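Local coordinates for uncharacterized protein (Legionella longbeachae NSW150, PDB 4JZA) that probably dephosphorylates phosphatidylinositol 3-phosphate as a phosphoinositide phosphatase, perhaps acting on host lipids during infection, at residues G191-R194 / D195-E198; W294-W297 / D298-Q302; F319-E322 / H323-G327; R684-E688 / S689-K693. All blocks are in the same frame, centred on the assembly; numbering follows the deposited sequence.

Interaction 1 (G191-R194 / D195-E198)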
# COMPACT_ATOMS: atom_id res chain seq x y z
N GLY A 191 -8.80 -6.10 -21.14
CA GLY A 191 -10.01 -6.57 -20.43
C GLY A 191 -10.40 -8.03 -20.62
O GLY A 191 -10.81 -8.70 -19.68
N TRP A 192 -10.29 -8.51 -21.85
CA TRP A 192 -10.66 -9.87 -22.14
C TRP A 192 -9.86 -10.87 -21.38
O TRP A 192 -10.35 -11.98 -21.11
CB TRP A 192 -10.55 -10.15 -23.63
CG TRP A 192 -9.18 -10.16 -24.24
CD1 TRP A 192 -8.58 -9.13 -24.96
CD2 TRP A 192 -8.28 -11.29 -24.32
NE1 TRP A 192 -7.34 -9.57 -25.45
CE2 TRP A 192 -7.15 -10.88 -25.08
CE3 TRP A 192 -8.34 -12.60 -23.83
CZ2 TRP A 192 -6.07 -11.73 -25.31
CZ3 TRP A 192 -7.25 -13.46 -24.05
CH2 TRP A 192 -6.13 -13.02 -24.78
N LEU A 193 -8.63 -10.49 -21.04
CA LEU A 193 -7.72 -11.41 -20.32
C LEU A 193 -8.08 -11.46 -18.87
O LEU A 193 -8.06 -12.52 -18.25
CB LEU A 193 -6.29 -10.94 -20.46
CG LEU A 193 -5.19 -11.90 -20.01
CD1 LEU A 193 -5.29 -13.31 -20.57
CD2 LEU A 193 -3.90 -11.25 -20.45
N ARG A 194 -8.45 -10.29 -18.35
CA ARG A 194 -8.93 -10.20 -16.99
C ARG A 194 -10.18 -10.99 -16.78
O ARG A 194 -10.32 -11.60 -15.74
CB ARG A 194 -9.22 -8.76 -16.63
CG ARG A 194 -7.97 -7.94 -16.46
CD ARG A 194 -8.30 -6.59 -15.86
NE ARG A 194 -7.20 -5.65 -16.03
CZ ARG A 194 -6.04 -5.69 -15.34
NH1 ARG A 194 -5.81 -6.65 -14.45
NH2 ARG A 194 -5.12 -4.77 -15.55
N ASP A 195 -11.09 -11.00 -17.76
CA ASP A 195 -12.36 -11.71 -17.63
C ASP A 195 -12.27 -13.25 -17.71
O ASP A 195 -13.23 -13.92 -17.41
CB ASP A 195 -13.35 -11.17 -18.65
CG ASP A 195 -13.69 -9.68 -18.43
OD1 ASP A 195 -13.34 -9.10 -17.37
OD2 ASP A 195 -14.30 -9.09 -19.34
N LEU A 196 -11.11 -13.82 -18.03
CA LEU A 196 -11.01 -15.27 -18.17
C LEU A 196 -11.13 -16.04 -16.88
O LEU A 196 -10.76 -15.54 -15.83
CB LEU A 196 -9.68 -15.64 -18.83
CG LEU A 196 -9.39 -15.05 -20.22
CD1 LEU A 196 -8.09 -15.61 -20.77
CD2 LEU A 196 -10.52 -15.39 -21.18
N GLU A 197 -11.60 -17.28 -17.00
CA GLU A 197 -11.50 -18.24 -15.91
C GLU A 197 -10.07 -18.78 -15.74
O GLU A 197 -9.26 -18.74 -16.66
CB GLU A 197 -12.44 -19.41 -16.17
CG GLU A 197 -13.92 -19.08 -16.03
CD GLU A 197 -14.80 -20.31 -16.14
OE1 GLU A 197 -14.56 -21.31 -15.40
OE2 GLU A 197 -15.73 -20.30 -16.97
N GLU A 198 -9.77 -19.33 -14.57
CA GLU A 198 -8.38 -19.65 -14.26
C GLU A 198 -7.76 -20.52 -15.34
O GLU A 198 -6.64 -20.26 -15.74
CB GLU A 198 -8.20 -20.28 -12.85
CG GLU A 198 -6.72 -20.43 -12.41
CD GLU A 198 -6.50 -21.07 -11.00
OE1 GLU A 198 -5.37 -21.58 -10.72
OE2 GLU A 198 -7.44 -21.05 -10.17
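In the short helix 191-194 of the insertion domain and the link after it, D195 turns back on G191, and L196 on W192 and L193. D195 N donates to G191 O at 3.0 Å with an N-H...O angle of 150°, closing an i to i+4 turn, and the next link, L196 N to L193 O at 3.3 Å, spans three residues and is weak. This shift in spacing goes with the chain leaving the helix: L196 and E197 take extended backbone angles, and E197 then stands at the N-cap position of helix 198-206. The segment is therefore a helix-to-helix joint, in which L196 makes the apolar contacts. L196 CD1 meets L193 CD1 at 3.6 Å, the two leucines crossing at a slant. The same methyl lies 4.0 Å from W192 CZ3, reaching the benzo end of the indole obliquely while W192 and L196 point the same way side by side. W192 holds its CG between the backbone N and the carbonyl carbon (chi1 67°), a torsion that sets the ring beside L196; L193 CB lies above one face, offset toward the rim. The indole also meets F204 of helix 198-206 edge-to-face, and L196 touches F287 of helix 274-288. R194 extends away instead, its NH2 hydrogen-bonded to L313 O.

Interaction 2 (W294-W297 / D298-Q302)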
# COMPACT_ATOMS: atom_id res chain seq x y z
N TRP A 294 -13.26 -11.26 -32.49
CA TRP A 294 -13.14 -9.95 -33.11
C TRP A 294 -12.11 -9.13 -32.39
O TRP A 294 -11.46 -8.29 -32.98
CB TRP A 294 -14.49 -9.22 -33.04
CG TRP A 294 -15.42 -9.74 -34.05
CD1 TRP A 294 -16.39 -10.69 -33.87
CD2 TRP A 294 -15.43 -9.42 -35.45
NE1 TRP A 294 -17.00 -10.95 -35.05
CE2 TRP A 294 -16.44 -10.19 -36.04
CE3 TRP A 294 -14.68 -8.54 -36.24
CZ2 TRP A 294 -16.76 -10.10 -37.39
CZ3 TRP A 294 -14.99 -8.45 -37.59
CH2 TRP A 294 -16.03 -9.24 -38.16
N GLU A 295 -12.00 -9.39 -31.10
CA GLU A 295 -11.25 -8.52 -30.22
C GLU A 295 -9.84 -9.08 -29.91
O GLU A 295 -8.88 -8.31 -29.86
CB GLU A 295 -12.13 -8.17 -28.98
CG GLU A 295 -11.57 -8.40 -27.60
CD GLU A 295 -12.49 -7.88 -26.48
OE1 GLU A 295 -13.73 -8.13 -26.47
OE2 GLU A 295 -11.94 -7.21 -25.57
N ILE A 296 -9.70 -10.41 -29.85
CA ILE A 296 -8.44 -11.00 -29.47
C ILE A 296 -7.54 -11.56 -30.53
O ILE A 296 -6.45 -11.99 -30.23
CB ILE A 296 -8.63 -12.06 -28.39
CG1 ILE A 296 -9.21 -13.37 -28.89
CG2 ILE A 296 -9.54 -11.49 -27.34
CD1 ILE A 296 -9.16 -14.45 -27.83
N TRP A 297 -7.97 -11.58 -31.78
CA TRP A 297 -7.20 -12.31 -32.80
C TRP A 297 -5.81 -11.73 -33.08
O TRP A 297 -4.95 -12.43 -33.58
CB TRP A 297 -7.97 -12.35 -34.12
CG TRP A 297 -8.07 -11.06 -34.74
CD1 TRP A 297 -9.09 -10.19 -34.62
CD2 TRP A 297 -7.11 -10.45 -35.58
NE1 TRP A 297 -8.87 -9.08 -35.37
CE2 TRP A 297 -7.64 -9.19 -35.96
CE3 TRP A 297 -5.88 -10.84 -36.09
CZ2 TRP A 297 -6.98 -8.33 -36.81
CZ3 TRP A 297 -5.21 -9.97 -36.94
CH2 TRP A 297 -5.76 -8.73 -37.29
N ASP A 298 -5.63 -10.43 -32.84
CA ASP A 298 -4.33 -9.83 -33.07
C ASP A 298 -3.48 -9.77 -31.82
O ASP A 298 -2.36 -9.34 -31.88
CB ASP A 298 -4.43 -8.43 -33.67
CG ASP A 298 -3.23 -8.09 -34.62
OD1 ASP A 298 -2.24 -8.84 -34.68
OD2 ASP A 298 -3.28 -7.07 -35.36
N THR A 299 -4.01 -10.19 -30.68
CA THR A 299 -3.27 -9.98 -29.45
C THR A 299 -3.10 -11.26 -28.64
O THR A 299 -2.21 -11.34 -27.83
CB THR A 299 -3.89 -8.82 -28.63
OG1 THR A 299 -5.00 -9.26 -27.84
CG2 THR A 299 -4.38 -7.70 -29.57
N ALA A 300 -3.91 -12.27 -28.89
CA ALA A 300 -3.89 -13.42 -28.03
C ALA A 300 -2.55 -14.11 -27.98
O ALA A 300 -2.21 -14.70 -26.98
CB ALA A 300 -4.96 -14.40 -28.48
N THR A 301 -1.78 -14.10 -29.06
CA THR A 301 -0.54 -14.86 -29.07
C THR A 301 0.62 -14.05 -28.54
O THR A 301 1.74 -14.55 -28.47
CB THR A 301 -0.17 -15.39 -30.47
OG1 THR A 301 -0.12 -14.31 -31.39
CG2 THR A 301 -1.16 -16.42 -30.92
N GLN A 302 0.36 -12.82 -28.13
CA GLN A 302 1.41 -11.99 -27.59
C GLN A 302 1.52 -12.06 -26.10
O GLN A 302 2.53 -11.59 -25.52
CB GLN A 302 1.15 -10.58 -28.03
CG GLN A 302 1.30 -10.47 -29.53
CD GLN A 302 0.97 -9.11 -30.01
OE1 GLN A 302 0.85 -8.17 -29.23
NE2 GLN A 302 0.75 -8.99 -31.29
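W297 and D298 lie flat against each other where helix 293-296 gives way to a loop. D298 CB sits 3.6 Å from the centroid of the six-membered ring of W297 and only 8° off its normal, a CH-pi contact over the face. The carboxylate continues the overlap: its plane is 7° from that of the ring, and D298 CG comes to 3.6 Å from W297 CZ3. W297 CG stands between backbone N and carbonyl carbon (chi1 68°), which brings the indole over D298; the carboxylate's own torsions complete the match. Both residues are exposed, so this CH-pi contact lies on the solvent side.

The tighter part is the buried side, where I296 O gathers two backbone N-H groups. A300 N donates at 2.9 Å, nearly in line with the carbonyl bond, whereas T299 N at 3.1 Å comes from above the carbonyl plane, well out of it. One oxygen thus accepts from both residues and draws the chain into a turn. Q302 N then bonds T299 O at 3.0 Å, adding a further turn. Beneath, I296 CD1 reaches A300 CB at 4.3 Å, a looser touch between two buried side chains.

On the buried side F204 of helix 198-206 and Y214 of helix 214-234 pack on I296 and A300, as does W192 of helix 191-194; Y214 also touches W297.

Interaction 3 (F319-E322 / H323-G327)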
# COMPACT_ATOMS: atom_id res chain seq x y z
N PHE A 319 1.00 1.16 -15.15
CA PHE A 319 1.50 2.49 -15.45
C PHE A 319 2.47 2.94 -14.39
O PHE A 319 3.44 3.59 -14.72
CB PHE A 319 0.39 3.53 -15.57
CG PHE A 319 -0.32 3.54 -16.90
CD1 PHE A 319 0.29 4.06 -18.03
CD2 PHE A 319 -1.62 3.08 -17.01
CE1 PHE A 319 -0.36 4.13 -19.24
CE2 PHE A 319 -2.29 3.13 -18.22
CZ PHE A 319 -1.66 3.67 -19.34
N PHE A 320 2.22 2.60 -13.13
CA PHE A 320 3.16 2.96 -12.07
C PHE A 320 4.47 2.22 -12.30
O PHE A 320 5.56 2.82 -12.22
CB PHE A 320 2.62 2.61 -10.68
CG PHE A 320 1.40 3.39 -10.24
CD1 PHE A 320 0.99 4.52 -10.87
CD2 PHE A 320 0.68 2.96 -9.13
CE1 PHE A 320 -0.13 5.20 -10.42
CE2 PHE A 320 -0.42 3.62 -8.68
CZ PHE A 320 -0.84 4.74 -9.32
N LEU A 321 4.39 0.93 -12.60
CA LEU A 321 5.62 0.18 -12.83
C LEU A 321 6.40 0.80 -13.98
O LEU A 321 7.60 1.05 -13.87
CB LEU A 321 5.32 -1.31 -13.13
CG LEU A 321 6.50 -2.26 -13.32
CD1 LEU A 321 7.42 -2.21 -12.13
CD2 LEU A 321 5.95 -3.69 -13.49
N GLU A 322 5.67 1.03 -15.08
CA GLU A 322 6.20 1.66 -16.26
C GLU A 322 6.93 2.95 -15.90
O GLU A 322 8.03 3.19 -16.37
CB GLU A 322 5.07 1.94 -17.27
CG GLU A 322 5.42 2.92 -18.40
CD GLU A 322 4.25 3.23 -19.33
OE1 GLU A 322 4.38 4.10 -20.20
OE2 GLU A 322 3.18 2.60 -19.19
N HIS A 323 6.36 3.77 -15.06
CA HIS A 323 6.94 5.07 -14.83
C HIS A 323 8.28 5.01 -14.09
O HIS A 323 9.14 5.84 -14.30
CB HIS A 323 5.99 5.92 -14.05
CG HIS A 323 6.44 7.34 -13.89
ND1 HIS A 323 6.41 8.25 -14.93
CD2 HIS A 323 6.92 8.01 -12.81
CE1 HIS A 323 6.85 9.42 -14.49
NE2 HIS A 323 7.15 9.31 -13.21
N VAL A 324 8.42 4.03 -13.21
CA VAL A 324 9.67 3.80 -12.48
C VAL A 324 10.70 3.17 -13.37
O VAL A 324 11.85 3.57 -13.28
CB VAL A 324 9.47 2.87 -11.27
CG1 VAL A 324 10.79 2.48 -10.67
CG2 VAL A 324 8.67 3.56 -10.20
N LEU A 325 10.29 2.18 -14.20
CA LEU A 325 11.21 1.47 -15.11
C LEU A 325 11.76 2.42 -16.14
O LEU A 325 12.90 2.34 -16.58
CB LEU A 325 10.52 0.31 -15.82
CG LEU A 325 10.34 -0.96 -15.00
CD1 LEU A 325 9.53 -2.01 -15.75
CD2 LEU A 325 11.65 -1.58 -14.67
N LYS A 326 10.90 3.31 -16.57
CA LYS A 326 11.24 4.27 -17.61
C LYS A 326 12.36 5.25 -17.10
O LYS A 326 13.05 5.90 -17.88
CB LYS A 326 9.97 5.00 -18.02
CG LYS A 326 9.86 5.42 -19.46
CD LYS A 326 8.54 6.16 -19.70
CE LYS A 326 7.50 5.23 -20.28
NZ LYS A 326 6.33 6.02 -20.77
N GLY A 327 12.56 5.33 -15.79
CA GLY A 327 13.51 6.29 -15.28
C GLY A 327 14.87 5.72 -14.93
O GLY A 327 15.66 6.35 -14.25
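E322 and K326 are brought together by one straight chain and one bent one. E322 places its CG opposite the backbone N (chi1 165°) and stays extended to the carboxylate, while K326 has a bend at chi3 (-98°) that returns the ammonium group to E322, one turn earlier. K326 NZ meets E322 OE1 at 2.8 Å in a hydrogen-bonded salt bridge, using the anti lone pair of that oxygen, the one facing away from OE2. The stems run side by side in the same direction, and K326 CE lies 3.6 Å from E322 CG, giving the ion pair an aliphatic flank. E322 OE2 has a second cation, K188, so the carboxylate is held at both oxygens, which would probably favour its ionised form.

Below the ion pair, the helix follows the usual i to i+4 pattern: H323 N bonds F319 O at 2.9 Å, L325 N bonds L321 O at 2.9 Å with an N-H...O angle of 165°, and K326 N bonds E322 O at 2.9 Å. On the buried side, L325 CD1 rests 3.9 Å from L321 CG, the two leucines set at a slant. The following G327 N to V324 O bond, at 3.1 Å, spans only three residues.

Helix 315-325 packs against both helix 41-62, where F58 meets H323 edge-to-face and also touches V324, and helix 122-140, whose Y135 and M138 touch L321 and V324.

Interaction 4 (R684-E688 / S689-K693)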
# COMPACT_ATOMS: atom_id res chain seq x y z
N ARG A 684 -9.94 29.20 -10.29
CA ARG A 684 -8.53 29.45 -10.05
C ARG A 684 -7.76 29.33 -11.37
O ARG A 684 -6.90 30.15 -11.67
CB ARG A 684 -7.96 28.56 -8.92
CG ARG A 684 -7.78 29.34 -7.62
CD ARG A 684 -8.45 28.70 -6.40
NE ARG A 684 -7.47 27.99 -5.60
CZ ARG A 684 -7.63 27.66 -4.33
NH1 ARG A 684 -8.75 27.95 -3.67
NH2 ARG A 684 -6.65 27.02 -3.72
N GLN A 685 -8.12 28.35 -12.18
CA GLN A 685 -7.57 28.28 -13.53
C GLN A 685 -7.91 29.51 -14.42
O GLN A 685 -7.07 29.95 -15.17
CB GLN A 685 -8.01 26.99 -14.21
CG GLN A 685 -7.35 26.75 -15.53
CD GLN A 685 -7.54 25.33 -16.01
OE1 GLN A 685 -7.89 25.12 -17.10
NE2 GLN A 685 -7.45 24.41 -15.21
N LEU A 686 -9.11 30.07 -14.32
CA LEU A 686 -9.41 31.33 -15.00
C LEU A 686 -8.44 32.45 -14.58
O LEU A 686 -7.96 33.23 -15.40
CB LEU A 686 -10.85 31.75 -14.73
CG LEU A 686 -11.80 30.96 -15.63
CD1 LEU A 686 -13.23 30.93 -15.13
CD2 LEU A 686 -11.76 31.47 -17.06
N GLY A 687 -8.17 32.54 -13.29
CA GLY A 687 -7.25 33.54 -12.76
C GLY A 687 -7.90 34.90 -12.67
O GLY A 687 -9.00 35.12 -13.20
N GLU A 688 -7.20 35.81 -12.01
CA GLU A 688 -7.74 37.09 -11.65
C GLU A 688 -8.19 37.89 -12.88
O GLU A 688 -9.28 38.45 -12.94
CB GLU A 688 -6.70 37.87 -10.86
CG GLU A 688 -7.31 38.94 -9.96
CD GLU A 688 -6.34 40.09 -9.64
OE1 GLU A 688 -6.76 41.12 -9.05
OE2 GLU A 688 -5.15 39.97 -9.97
N SER A 689 -7.32 37.95 -13.88
CA SER A 689 -7.57 38.82 -15.00
C SER A 689 -8.87 38.38 -15.69
O SER A 689 -9.75 39.22 -15.97
CB SER A 689 -6.36 38.87 -15.95
OG SER A 689 -6.74 39.48 -17.19
N ASN A 690 -9.00 37.08 -15.95
CA ASN A 690 -10.21 36.57 -16.61
C ASN A 690 -11.47 36.65 -15.78
O ASN A 690 -12.53 37.06 -16.29
CB ASN A 690 -10.02 35.15 -17.06
CG ASN A 690 -9.25 35.09 -18.36
OD1 ASN A 690 -9.24 36.07 -19.11
ND2 ASN A 690 -8.57 33.99 -18.61
N CYS A 691 -11.37 36.30 -14.50
CA CYS A 691 -12.54 36.37 -13.65
C CYS A 691 -13.09 37.78 -13.63
O CYS A 691 -14.33 37.94 -13.64
CB CYS A 691 -12.26 35.86 -12.23
SG CYS A 691 -12.12 34.07 -12.20
N THR A 692 -12.18 38.78 -13.64
CA THR A 692 -12.59 40.19 -13.61
C THR A 692 -13.33 40.61 -14.88
O THR A 692 -14.34 41.31 -14.82
CB THR A 692 -11.40 41.13 -13.31
OG1 THR A 692 -10.98 40.89 -11.96
CG2 THR A 692 -11.81 42.60 -13.40
N LYS A 693 -12.85 40.15 -16.03
CA LYS A 693 -13.51 40.45 -17.31
C LYS A 693 -14.90 39.86 -17.31
O LYS A 693 -15.85 40.52 -17.71
CB LYS A 693 -12.73 39.89 -18.51
CG LYS A 693 -11.30 40.41 -18.67
CD LYS A 693 -10.61 39.79 -19.87
CE LYS A 693 -9.13 40.11 -19.85
NZ LYS A 693 -8.69 40.26 -21.26
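L686 and N690 cross at about a right angle, with L686 CD2 4.1 Å from N690 CB, while C691 comes in beside them and sets its SG 3.7 Å from L686 CB. Helix 676-702 bends here: the short axes of 684-688 and 689-693 are 71° apart. The bend coincides with G687, whose phi of 79° and extended psi leave the helical range; positive phi favours glycine. A backbone bond is missing at the bend, for N690 N lies 4.0 Å from L686 O. N690 ND2 partly replaces it with a weak bond to L686 O at 3.4 Å, although its stronger partner is S795 OG.

Past the bend the regular bonding resumes. C691 N donates to G687 O at 2.9 Å, close to straight, and T692 N to E688 O at 3.0 Å. T692 OG1 also donates to E688 O, at 3.1 Å, from the opposite face of the carbonyl plane to T692 N, and this oxygen is thus held from both faces. The hydroxyl gets there because chi1 of -67° sets OG1 beside the backbone N and points it down the helix toward the previous turn. It has a further hydrogen-bond partner in N749 ND2, which joins the turn to helix 748-761.

Within the C-terminal domain the apolar side of the bend is packed by helix 794-817, through F794 and V798 on L686 and V798 on N690, while F784 touches L686 from a loop.

How the interactions relate
Interactions 1 and 2 form one packed unit, their centres 13 Å apart: W192 CD2 of interaction 1 lies 3.3 Å from I296 CG2 of interaction 2, and W192 CZ2 is 3.9 Å from A300 CA, so the indole packs between the two contacts. A weak hydrogen bond from W192 NE1 to T299 OG1 also joins them. Interaction 3 stands apart, its nearest atoms about 9 Å from interaction 1 and about 15 Å from interaction 2. Interaction 4, in the C-terminal domain, is remote, with nearest atoms about 21 Å from interaction 3 and about 29 Å from interaction 1. All four follow in series along the chain, and each is a local turn, helix end or bend.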